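Local structure of trehalose monomycolate transport factor A (Mycolicibacterium smegmatis MC2 155, 6T84) at residues R12-W17 / N51-Q56. The protein is needed for MmpL3-dependent transport of trehalose monomycolate to the mycobacterial cell wall, through an N-terminal domain whose probably cytoplasmic part is present here. Numbering follows the deposited sequence.
Sequences RRRKSW and NVVLGQ. With SO4 (sulfate ion), chain B.
Arg14 reaches from helix 10-21 to Val53 and the backbone of Asn51. Its CB leaves the helix facing residues 51-56, and Arg14 CG, set anti to the backbone N (chi1 -176°), lies 3.5 Å from Val53 CG2. Arg14 CD continues past the same methyl, 3.7 Å from Val53 CG2, making the aliphatic part of the arginine an apolar neighbour of the valine. Bends at chi2 and chi3 then fold the chain back, bringing NH1 to the carbonyl of Asn51. The hydrogen bond from Arg14 NH1 to Asn51 O is 2.9 Å long but bent, 132° at the hydrogen; the donor lies in the carbonyl plane, whereas the oxygen sits 21° out of the guanidinium plane. NH2 forms a salt bridge with Asp66 on strand 60-67, and Trp162 of helix 159-175 makes a cation-pi contact with the buried guanidinium.

Val53 belongs to strand 52-57, next to edge strand 24-26 in the large antiparallel sheet, so the contact packs the N-terminal helix against one end of that sheet, just after the chain turns a corner at Asn51. Asp66 also accepts a bond from Asn51 ND2, while Asn51 OD1 is hydrogen-bonded to Tyr25 OH, so both ends of this amide are held.

One helical turn on from Arg14, Trp17 meets the other methyl of the valine: Trp17 CZ3 lies 3.9 Å from Val53 CG1, approaching obliquely. Its indole NE1 is hydrogen-bonded to Asp163, and its ring meets that of Trp162 edge-to-face.

At the exposed Arg12, a sulfate, probably from the crystallisation liquor, accepts a nearly straight bond from the backbone N to its O1.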
ATOM      1  N   ARG A  12     -11.263 -19.171  -2.546  1.00 19.82           N
ATOM      2  CA  ARG A  12     -11.311 -20.029  -1.377  0.53 22.53           C
ATOM      3  C   ARG A  12     -10.170 -19.701  -0.426  1.00 18.97           C
ATOM      4  O   ARG A  12     -10.369 -19.636   0.794  1.00 17.62           O
ATOM      5  CB  ARG A  12     -11.202 -21.490  -1.822  0.53 33.53           C
ATOM      6  CG  ARG A  12     -11.107 -22.499  -0.698  0.53 48.23           C
ATOM      7  CD  ARG A  12     -11.028 -23.916  -1.253  0.53 67.18           C
ATOM      8  NE  ARG A  12     -12.261 -24.312  -1.933  0.53108.54           N
ATOM      9  CZ  ARG A  12     -12.454 -24.253  -3.248  0.53 72.97           C
ATOM     10  NH1 ARG A  12     -11.496 -23.811  -4.050  0.53 74.92           N
ATOM     11  NH2 ARG A  12     -13.613 -24.636  -3.763  0.53 82.24           N
ATOM     12  N   ARG A  13      -8.968 -19.512  -0.975  1.00 16.92           N
ATOM     13  CA  ARG A  13      -7.805 -19.235  -0.128  1.00 15.89           C
ATOM     14  C   ARG A  13      -7.931 -17.869   0.541  1.00 15.15           C
ATOM     15  O   ARG A  13      -7.577 -17.732   1.712  1.00 15.05           O
ATOM     16  CB  ARG A  13      -6.520 -19.337  -0.960  1.00 17.55           C
ATOM     17  CG  ARG A  13      -6.192 -20.771  -1.347  1.00 20.06           C
ATOM     18  CD  ARG A  13      -4.890 -20.964  -2.206  1.00 23.91           C
ATOM     19  NE  ARG A  13      -4.894 -20.379  -3.563  1.00 27.08           N
ATOM     20  CZ  ARG A  13      -4.229 -19.256  -3.904  1.00 29.55           C
ATOM     21  NH1 ARG A  13      -3.515 -18.543  -2.991  1.00 30.99           N
ATOM     22  NH2 ARG A  13      -4.273 -18.843  -5.173  1.00 29.62           N
ATOM     23  N   ARG A  14      -8.459 -16.864  -0.169  1.00 14.11           N
ATOM     24  CA  ARG A  14      -8.630 -15.551   0.435  1.00 13.38           C
ATOM     25  C   ARG A  14      -9.698 -15.595   1.534  1.00 14.63           C
ATOM     26  O   ARG A  14      -9.540 -14.955   2.591  1.00 14.53           O
ATOM     27  CB  ARG A  14      -8.952 -14.524  -0.664  1.00 12.85           C
ATOM     28  CG  ARG A  14      -9.067 -13.058  -0.144  1.00 13.59           C
ATOM     29  CD  ARG A  14      -7.677 -12.479   0.198  1.00 14.48           C
ATOM     30  NE  ARG A  14      -6.728 -12.517  -0.932  1.00 14.31           N
ATOM     31  CZ  ARG A  14      -6.647 -11.632  -1.943  1.00 14.09           C
ATOM     32  NH1 ARG A  14      -7.549 -10.647  -2.085  1.00 13.89           N
ATOM     33  NH2 ARG A  14      -5.711 -11.786  -2.885  1.00 14.38           N
ATOM     34  N   LYS A  15     -10.784 -16.341   1.325  1.00 16.38           N
ATOM     35  CA  LYS A  15     -11.797 -16.525   2.375  1.00 19.00           C
ATOM     36  C   LYS A  15     -11.227 -17.245   3.603  1.00 17.45           C
ATOM     37  O   LYS A  15     -11.532 -16.866   4.747  1.00 16.75           O
ATOM     38  CB  LYS A  15     -13.011 -17.289   1.781  1.00 25.70           C
ATOM     39  CG  LYS A  15     -14.322 -17.013   2.500  1.00 36.77           C
ATOM     40  CD  LYS A  15     -15.481 -17.770   1.839  1.00 51.65           C
ATOM     41  CE  LYS A  15     -15.696 -17.381   0.379  1.00 77.06           C
ATOM     42  NZ  LYS A  15     -17.009 -17.879  -0.158  1.00 65.94           N
ATOM     43  N   SER A  16     -10.410 -18.293   3.396  0.78 16.99           N
ATOM     44  CA  SER A  16      -9.782 -18.977   4.524  0.78 17.48           C
ATOM     45  C   SER A  16      -8.881 -18.031   5.308  0.78 15.49           C
ATOM     46  O   SER A  16      -8.860 -18.056   6.548  0.78 15.79           O
ATOM     47  CB  SER A  16      -8.971 -20.190   4.026  0.78 19.10           C
ATOM     48  OG  SER A  16      -8.253 -20.854   5.089  0.78 21.37           O
ATOM     49  N   TRP A  17      -8.084 -17.227   4.605  1.00 14.72           N
ATOM     50  CA  TRP A  17      -7.181 -16.297   5.265  1.00 13.43           C
ATOM     51  C   TRP A  17      -7.961 -15.236   6.029  1.00 12.89           C
ATOM     52  O   TRP A  17      -7.593 -14.904   7.161  1.00 13.10           O
ATOM     53  CB  TRP A  17      -6.305 -15.689   4.186  1.00 13.69           C
ATOM     54  CG  TRP A  17      -5.366 -14.656   4.640  1.00 13.61           C
ATOM     55  CD1 TRP A  17      -4.163 -14.854   5.285  1.00 14.35           C
ATOM     56  CD2 TRP A  17      -5.501 -13.242   4.484  1.00 13.74           C
ATOM     57  NE1 TRP A  17      -3.554 -13.656   5.517  1.00 14.71           N
ATOM     58  CE2 TRP A  17      -4.337 -12.652   5.025  1.00 14.80           C
ATOM     59  CE3 TRP A  17      -6.492 -12.409   3.919  1.00 14.52           C
ATOM     60  CZ2 TRP A  17      -4.123 -11.279   5.037  1.00 16.24           C
ATOM     61  CZ3 TRP A  17      -6.287 -11.052   3.922  1.00 15.62           C
ATOM     62  CH2 TRP A  17      -5.103 -10.492   4.485  1.00 16.25           C
ATOM     63  N   ASN A  51     -12.466 -10.185  -4.328  0.68 14.21           N
ATOM     64  CA  ASN A  51     -11.873 -10.980  -3.240  0.68 14.33           C
ATOM     65  C   ASN A  51     -11.464 -10.075  -2.078  0.68 12.73           C
ATOM     66  O   ASN A  51     -10.295  -9.996  -1.662  0.68 13.08           O
ATOM     67  CB  ASN A  51     -10.670 -11.789  -3.735  0.68 16.46           C
ATOM     68  CG  ASN A  51     -11.068 -12.889  -4.615  0.68 18.70           C
ATOM     69  OD1 ASN A  51     -11.982 -13.624  -4.295  0.68 18.56           O
ATOM     70  ND2 ASN A  51     -10.361 -13.059  -5.736  0.68 21.42           N
ATOM     71  N   VAL A  52     -12.462  -9.346  -1.603  1.00 12.46           N
ATOM     72  CA  VAL A  52     -12.265  -8.237  -0.678  1.00 12.55           C
ATOM     73  C   VAL A  52     -12.278  -8.762   0.751  1.00 11.88           C
ATOM     74  O   VAL A  52     -13.179  -9.529   1.147  1.00 12.81           O
ATOM     75  CB  VAL A  52     -13.374  -7.198  -0.885  1.00 12.97           C
ATOM     76  CG1 VAL A  52     -13.175  -6.009   0.102  1.00 14.62           C
ATOM     77  CG2 VAL A  52     -13.392  -6.711  -2.333  1.00 13.55           C
ATOM     78  N   VAL A  53     -11.319  -8.302   1.565  1.00 11.58           N
ATOM     79  CA  VAL A  53     -11.253  -8.677   2.963  1.00 11.71           C
ATOM     80  C   VAL A  53     -11.222  -7.375   3.764  1.00 12.25           C
ATOM     81  O   VAL A  53     -10.421  -6.466   3.468  1.00 12.44           O
ATOM     82  CB  VAL A  53      -9.992  -9.536   3.243  1.00 12.05           C
ATOM     83  CG1 VAL A  53      -9.900  -9.875   4.739  1.00 12.18           C
ATOM     84  CG2 VAL A  53     -10.062 -10.822   2.413  1.00 13.23           C
ATOM     85  N   LEU A  54     -12.085  -7.265   4.761  1.00 12.23           N
ATOM     86  CA  LEU A  54     -12.271  -6.039   5.524  0.57 12.48           C
ATOM     87  C   LEU A  54     -12.001  -6.369   6.982  1.00 12.58           C
ATOM     88  O   LEU A  54     -12.689  -7.228   7.559  1.00 12.92           O
ATOM     89  CB  LEU A  54     -13.729  -5.534   5.370  0.57 13.40           C
ATOM     90  CG  LEU A  54     -14.247  -5.409   3.912  0.57 14.33           C
ATOM     91  CD1 LEU A  54     -14.898  -6.732   3.396  0.57 14.32           C
ATOM     92  CD2 LEU A  54     -15.216  -4.209   3.782  0.57 15.25           C
ATOM     93  N   GLY A  55     -11.025  -5.700   7.576  1.00 13.56           N
ATOM     94  CA  GLY A  55     -10.654  -6.033   8.938  1.00 14.55           C
ATOM     95  C   GLY A  55     -10.097  -4.853   9.687  1.00 14.67           C
ATOM     96  O   GLY A  55     -10.228  -3.712   9.270  1.00 13.53           O
ATOM     97  N   GLN A  56      -9.454  -5.124  10.814  1.00 19.33           N
ATOM     98  CA  GLN A  56      -8.786  -4.073  11.610  1.00 23.74           C
ATOM     99  C   GLN A  56      -7.451  -4.606  12.093  1.00 25.56           C
ATOM    100  O   GLN A  56      -7.319  -5.802  12.365  1.00 27.10           O
ATOM    101  CB  GLN A  56      -9.562  -3.688  12.864  1.00 28.45           C
ATOM    102  CG  GLN A  56     -10.854  -2.885  12.583  1.00 38.61           C
ATOM    103  CD  GLN A  56     -11.524  -2.396  13.863  1.00 57.16           C
ATOM    104  OE1 GLN A  56     -11.485  -1.204  14.184  1.00 48.02           O
ATOM    105  NE2 GLN A  56     -12.145  -3.319  14.594  1.00 41.61           N
TER
HETATM  106  S   SO4 B 301     -12.307 -20.574  -5.949  0.71 30.82           S
HETATM  107  O1  SO4 B 301     -11.136 -20.529  -5.092  0.71 26.87           O
HETATM  108  O2  SO4 B 301     -13.262 -19.471  -5.746  0.71 34.34           O
HETATM  109  O3  SO4 B 301     -11.919 -20.647  -7.366  0.71 33.66           O
HETATM  110  O4  SO4 B 301     -12.877 -21.890  -5.677  0.71 38.45           O